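Local coordinates for glucan-binding protein C, GbpC (Streptococcus mutans UA159, PDB 5UQZ) that probably binds glucan at the streptococcal cell wall, mediating both sucrose-dependent and sucrose-independent adherence, and carries a bound calcium ion, at residues A[195-200]-A[312-317]; A[239-244]-A[259-264]. One frame throughout, in Å; residues are numbered along the deposited sequence.

Overall arrangement
Contacts 1 and 2 belong to one antiparallel sheet of the beta-supersandwich and are joined by its neighbouring strands 312-319 and 233-240, where Asn240 N probably hydrogen-bonds to Thr313 O. Contact 1 is interior: two long central strands whose inner side, through Phe314, Met199 and aliphatic residues, packs against strands 180-184 and 325-329 of a second sheet. Contact 2 lies further along the same sheet and is only partly buried; its pairing stops after two backbone bonds and gives way to a turn whose tip is exposed. Rings, sulfur and a threonine pair dominate the first contact, a small patch of aliphatic packing and backbone-binding amides the second. In sequence, contact 2 falls inside the loop that contact 1 closes.

Contact 1: residues A[195-200]-A[312-317]; sequences ISVTMQ and FTFTVG
The Phe314 ring carries Val197 over one face, CB standing 3.8 Å from the ring centroid in a CH-pi contact shifted toward the rim at CZ and CE2. Met199 SD sits at the edge of this ring, near its plane, 3.9 Å from Phe314 CE2. Phe329 of strand 325-329 stacks on the Phe314 ring. Over one face of Phe312 lies Met199 CG, 3.3 Å from Phe312 CE2, while SD approaches that ring obliquely; one sulfur thus makes Met-aromatic contacts with two rings. The bend of the methionine chain at chi3 (-66°) brings CE to 3.9 Å from Phe312 CZ. Ile195 and Val316 continue this apolar side, which faces Ile180, Ile182 and Ile327 of the opposing sheet.

Across the other face of the sheet, Thr198 OG1 and Thr313 OG1 meet at 2.8 Å in a hydroxyl-hydroxyl hydrogen bond. Both hydroxyls lie anti to their own carbonyl carbons (Thr198 chi1 -63°), and the two side chains cross obliquely. Asn159 ND2 bonds to both Thr198 OG1 and Ser196 OG, tying strand 151-160 to this face; Thr313 CG2 touches Ser196 OG at 3.3 Å.

Six antiparallel backbone bonds, from Ile195 N to Val316 O (2.9 Å) through to Phe312 N to Met199 O (3.0 Å), fix the register. The pair is therefore two-sided: dispersion and ring-sulfur contacts join the two strands on the side turned to the second sheet, whereas hydroxyls and an amide crosslink neighbouring strands on the reverse.

Contact 2: residues A[239-244]-A[259-264]; sequences VNLGDN and NEIYSA
Val239 and Ile261 form the tight part of the contact, a hydrogen-bonded antiparallel pair with Ile261 N reaching Val239 O at 2.8 Å and Val239 N reaching Ile261 O at 3.0 Å. On the buried face, Ile261 CG1 touches both Val239 CB and Leu241 CD1, the latter 3.7 Å away. With CG1 between its backbone N and carbonyl carbon (chi1 67°), the isoleucine meets the leucine methyl, and the two side chains cross at about a right angle. Leu225 packs on both Val239 and Ile261, and Phe246 on both Leu241 and Ile261, extending this hydrophobic patch.

The other side is looser and partly open to solvent. Asn240 CB and Glu260 CG come no nearer than 4.0 Å, and the exposed Asn259 lies alongside Asn240 with the amide planes 21° apart. Asn240 CG lies 3.4 Å from Asn259 O, without a hydrogen bond between the two residues. Rather than bonding across the strands, Asn240 turns its amide back on its own chain: OD1 accepts Gly242 N at 2.9 Å in the carbonyl plane, making an Asx turn. A type II' beta turn from Leu241 to Asn244 follows, with Gly242 at positive phi. Its Leu241 O takes two donors, Asn244 N at 3.0 Å and Asn244 ND2 at 2.9 Å. Asn244 OD1 also accepts from Lys308 N, and its ND2 also donates to Glu310 O, fastening the turn to the segment that leads into strand 312-319.

Aliphatic burial and two backbone bonds therefore hold the strands together at one end; beyond them, asparagine amides bind backbone groups, shaping the turn and tying it to the chain before strand 312-319.

Contact 1: residues A[195-200]-A[312-317]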
loop_
_atom_site.group_PDB
_atom_site.type_symbol
_atom_site.label_atom_id
_atom_site.label_comp_id
_atom_site.label_asym_id
_atom_site.label_seq_id
_atom_site.Cartn_x
_atom_site.Cartn_y
_atom_site.Cartn_z
ATOM N N ILE A 195 12.210 8.871 4.917
ATOM C CA ILE A 195 11.313 8.845 6.056
ATOM C C ILE A 195 11.375 7.413 6.595
ATOM O O ILE A 195 11.193 6.442 5.832
ATOM C CB ILE A 195 9.878 9.211 5.633
ATOM C CG1 ILE A 195 9.801 10.689 5.231
ATOM C CG2 ILE A 195 8.871 8.924 6.761
ATOM C CD1 ILE A 195 8.470 11.101 4.612
ATOM N N SER A 196 11.614 7.281 7.898
ATOM C CA SER A 196 11.727 5.970 8.546
ATOM C C SER A 196 10.856 6.003 9.790
ATOM O O SER A 196 10.989 6.931 10.595
ATOM C CB SER A 196 13.182 5.757 8.974
ATOM O OG SER A 196 13.257 4.600 9.793
ATOM N N VAL A 197 9.982 5.002 9.944
ATOM C CA VAL A 197 9.065 4.957 11.100
ATOM C C VAL A 197 9.144 3.550 11.698
ATOM O O VAL A 197 8.866 2.565 11.006
ATOM C CB VAL A 197 7.608 5.274 10.682
ATOM C CG1 VAL A 197 6.655 5.132 11.886
ATOM C CG2 VAL A 197 7.492 6.680 10.122
ATOM N N THR A 198 9.461 3.473 12.988
ATOM C CA THR A 198 9.370 2.221 13.712
ATOM C C THR A 198 8.006 2.149 14.394
ATOM O O THR A 198 7.543 3.120 15.004
ATOM C CB THR A 198 10.493 2.126 14.760
ATOM O OG1 THR A 198 11.754 2.131 14.098
ATOM C CG2 THR A 198 10.381 0.861 15.608
ATOM N N MET A 199 7.379 0.984 14.278
ATOM C CA MET A 199 6.059 0.772 14.842
ATOM C C MET A 199 6.040 -0.514 15.641
ATOM O O MET A 199 6.778 -1.467 15.361
ATOM C CB MET A 199 4.977 0.803 13.822
ATOM C CG MET A 199 5.057 0.275 12.554
ATOM S SD MET A 199 3.638 0.949 11.481
ATOM C CE MET A 199 2.238 0.225 12.319
ATOM N N GLN A 200 5.094 -0.551 16.592
ATOM C CA GLN A 200 4.815 -1.787 17.310
ATOM C C GLN A 200 3.331 -1.822 17.606
ATOM O O GLN A 200 2.776 -0.829 18.106
ATOM C CB GLN A 200 5.632 -1.902 18.601
ATOM C CG GLN A 200 5.423 -3.230 19.258
ATOM C CD GLN A 200 6.296 -3.438 20.514
ATOM O OE1 GLN A 200 6.855 -2.486 21.062
ATOM N NE2 GLN A 200 6.380 -4.676 20.966
ATOM N N PHE A 312 8.855 -3.185 14.146
ATOM C CA PHE A 312 9.323 -3.248 12.775
ATOM C C PHE A 312 9.377 -1.826 12.248
ATOM O O PHE A 312 8.795 -0.923 12.829
ATOM C CB PHE A 312 8.416 -4.167 11.923
ATOM C CG PHE A 312 6.994 -3.769 11.902
ATOM C CD1 PHE A 312 6.136 -4.195 12.933
ATOM C CD2 PHE A 312 6.479 -2.964 10.886
ATOM C CE1 PHE A 312 4.784 -3.821 12.956
ATOM C CE2 PHE A 312 5.124 -2.614 10.908
ATOM C CZ PHE A 312 4.291 -3.034 11.946
ATOM N N THR A 313 10.087 -1.628 11.135
ATOM C CA THR A 313 10.328 -0.267 10.647
ATOM C C THR A 313 10.069 -0.188 9.156
ATOM O O THR A 313 10.615 -0.985 8.391
ATOM C CB THR A 313 11.786 0.119 10.924
ATOM O OG1 THR A 313 12.025 0.033 12.332
ATOM C CG2 THR A 313 12.095 1.539 10.442
ATOM N N PHE A 314 9.276 0.778 8.716
ATOM C CA PHE A 314 9.123 1.009 7.288
ATOM C C PHE A 314 9.885 2.258 6.892
ATOM O O PHE A 314 10.057 3.189 7.704
ATOM C CB PHE A 314 7.661 1.082 6.858
ATOM C CG PHE A 314 6.867 2.286 7.354
ATOM C CD1 PHE A 314 6.929 3.496 6.641
ATOM C CD2 PHE A 314 6.026 2.179 8.436
ATOM C CE1 PHE A 314 6.179 4.587 7.050
ATOM C CE2 PHE A 314 5.262 3.295 8.840
ATOM C CZ PHE A 314 5.326 4.494 8.142
ATOM N N THR A 315 10.373 2.263 5.650
ATOM C CA THR A 315 11.076 3.426 5.142
ATOM C C THR A 315 10.655 3.731 3.718
ATOM O O THR A 315 10.243 2.844 2.956
ATOM C CB THR A 315 12.631 3.317 5.199
ATOM O OG1 THR A 315 13.081 2.372 4.234
ATOM C CG2 THR A 315 13.120 2.860 6.566
ATOM N N VAL A 316 10.806 4.991 3.343
ATOM C CA VAL A 316 10.591 5.430 1.973
ATOM C C VAL A 316 11.597 6.521 1.673
ATOM O O VAL A 316 11.787 7.450 2.478
ATOM C CB VAL A 316 9.125 5.875 1.714
ATOM C CG1 VAL A 316 8.671 6.968 2.691
ATOM C CG2 VAL A 316 8.939 6.295 0.280
ATOM N N GLY A 317 12.248 6.427 0.518
ATOM C CA GLY A 317 13.232 7.436 0.143
ATOM C C GLY A 317 13.620 7.252 -1.305
ATOM O O GLY A 317 13.165 6.335 -1.981
#

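Contact 2: residues A[239-244]-A[259-264]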
loop_
_atom_site.group_PDB
_atom_site.type_symbol
_atom_site.label_atom_id
_atom_site.label_comp_id
_atom_site.label_asym_id
_atom_site.label_seq_id
_atom_site.Cartn_x
_atom_site.Cartn_y
_atom_site.Cartn_z
ATOM N N VAL A 239 10.592 -2.460 4.218
ATOM C CA VAL A 239 10.269 -2.784 5.607
ATOM C C VAL A 239 11.403 -3.602 6.209
ATOM O O VAL A 239 11.815 -4.616 5.630
ATOM C CB VAL A 239 8.938 -3.538 5.737
ATOM C CG1 VAL A 239 8.597 -3.728 7.239
ATOM C CG2 VAL A 239 7.851 -2.788 5.028
ATOM N N ASN A 240 11.891 -3.204 7.385
ATOM C CA ASN A 240 12.787 -4.013 8.187
ATOM C C ASN A 240 11.909 -4.722 9.213
ATOM O O ASN A 240 11.298 -4.073 10.077
ATOM C CB ASN A 240 13.836 -3.141 8.865
ATOM C CG ASN A 240 14.855 -3.969 9.617
ATOM O OD1 ASN A 240 14.521 -4.992 10.225
ATOM N ND2 ASN A 240 16.134 -3.553 9.558
ATOM N N LEU A 241 11.816 -6.043 9.098
ATOM C CA LEU A 241 10.865 -6.789 9.914
ATOM C C LEU A 241 11.356 -7.036 11.333
ATOM O O LEU A 241 10.550 -7.502 12.161
ATOM C CB LEU A 241 10.509 -8.147 9.284
ATOM C CG LEU A 241 9.539 -7.973 8.080
ATOM C CD1 LEU A 241 10.132 -7.253 6.878
ATOM C CD2 LEU A 241 9.155 -9.351 7.640
ATOM N N GLY A 242 12.615 -6.731 11.645
ATOM C CA GLY A 242 13.053 -6.970 13.001
ATOM C C GLY A 242 12.988 -8.451 13.304
ATOM O O GLY A 242 13.388 -9.299 12.500
ATOM N N ASP A 243 12.475 -8.776 14.484
ATOM C CA ASP A 243 12.294 -10.157 14.905
ATOM C C ASP A 243 11.047 -10.839 14.345
ATOM O O ASP A 243 10.819 -12.038 14.604
ATOM C CB ASP A 243 12.323 -10.212 16.436
ATOM C CG ASP A 243 12.555 -11.616 16.971
ATOM O OD1 ASP A 243 13.385 -12.352 16.386
ATOM O OD2 ASP A 243 11.895 -11.974 17.936
ATOM N N ASN A 244 10.252 -10.136 13.554
ATOM C CA ASN A 244 9.117 -10.766 12.864
ATOM C C ASN A 244 9.628 -11.509 11.645
ATOM O O ASN A 244 10.771 -11.323 11.228
ATOM C CB ASN A 244 8.116 -9.692 12.504
ATOM C CG ASN A 244 7.747 -8.882 13.732
ATOM O OD1 ASN A 244 7.060 -9.381 14.638
ATOM N ND2 ASN A 244 8.156 -7.605 13.776
ATOM N N ASN A 259 18.452 -7.330 5.533
ATOM C CA ASN A 259 17.665 -6.966 6.691
ATOM C C ASN A 259 16.280 -6.441 6.319
ATOM O O ASN A 259 15.445 -6.294 7.199
ATOM C CB ASN A 259 18.433 -5.892 7.520
ATOM C CG ASN A 259 19.743 -6.366 8.070
ATOM O OD1 ASN A 259 19.912 -7.532 8.443
ATOM N ND2 ASN A 259 20.687 -5.435 8.166
ATOM N N GLU A 260 16.004 -6.196 5.046
ATOM C CA GLU A 260 14.781 -5.511 4.669
ATOM C C GLU A 260 14.077 -6.249 3.535
ATOM O O GLU A 260 14.704 -6.944 2.739
ATOM C CB GLU A 260 15.119 -4.106 4.214
ATOM C CG GLU A 260 15.640 -3.177 5.344
ATOM C CD GLU A 260 16.030 -1.843 4.801
ATOM O OE1 GLU A 260 17.027 -1.794 4.072
ATOM O OE2 GLU A 260 15.298 -0.861 5.033
ATOM N N ILE A 261 12.775 -6.035 3.423
ATOM C CA ILE A 261 12.011 -6.495 2.261
ATOM C C ILE A 261 11.653 -5.301 1.400
ATOM O O ILE A 261 11.305 -4.229 1.909
ATOM C CB ILE A 261 10.772 -7.353 2.577
ATOM C CG1 ILE A 261 9.681 -6.548 3.286
ATOM C CG2 ILE A 261 11.226 -8.602 3.386
ATOM C CD1 ILE A 261 8.340 -7.282 3.312
ATOM N N TYR A 262 11.747 -5.490 0.087
ATOM C CA TYR A 262 11.397 -4.471 -0.885
ATOM C C TYR A 262 11.536 -5.103 -2.261
ATOM O O TYR A 262 12.038 -6.224 -2.421
ATOM C CB TYR A 262 12.272 -3.216 -0.786
ATOM C CG TYR A 262 13.765 -3.377 -0.874
ATOM C CD1 TYR A 262 14.519 -3.680 0.269
ATOM C CD2 TYR A 262 14.413 -3.212 -2.100
ATOM C CE1 TYR A 262 15.904 -3.799 0.209
ATOM C CE2 TYR A 262 15.815 -3.346 -2.186
ATOM C CZ TYR A 262 16.543 -3.655 -1.038
ATOM O OH TYR A 262 17.904 -3.799 -1.129
ATOM N N SER A 263 11.121 -4.346 -3.271
ATOM C CA SER A 263 11.322 -4.731 -4.658
ATOM C C SER A 263 12.659 -4.197 -5.114
ATOM O O SER A 263 12.843 -2.991 -5.188
ATOM C CB SER A 263 10.189 -4.155 -5.508
ATOM O OG SER A 263 10.313 -4.500 -6.878
ATOM N N ALA A 264 13.597 -5.103 -5.471
ATOM C CA ALA A 264 14.942 -4.664 -5.844
ATOM C C ALA A 264 14.930 -3.810 -7.104
ATOM O O ALA A 264 15.760 -2.895 -7.244
ATOM C CB ALA A 264 15.840 -5.888 -6.039
#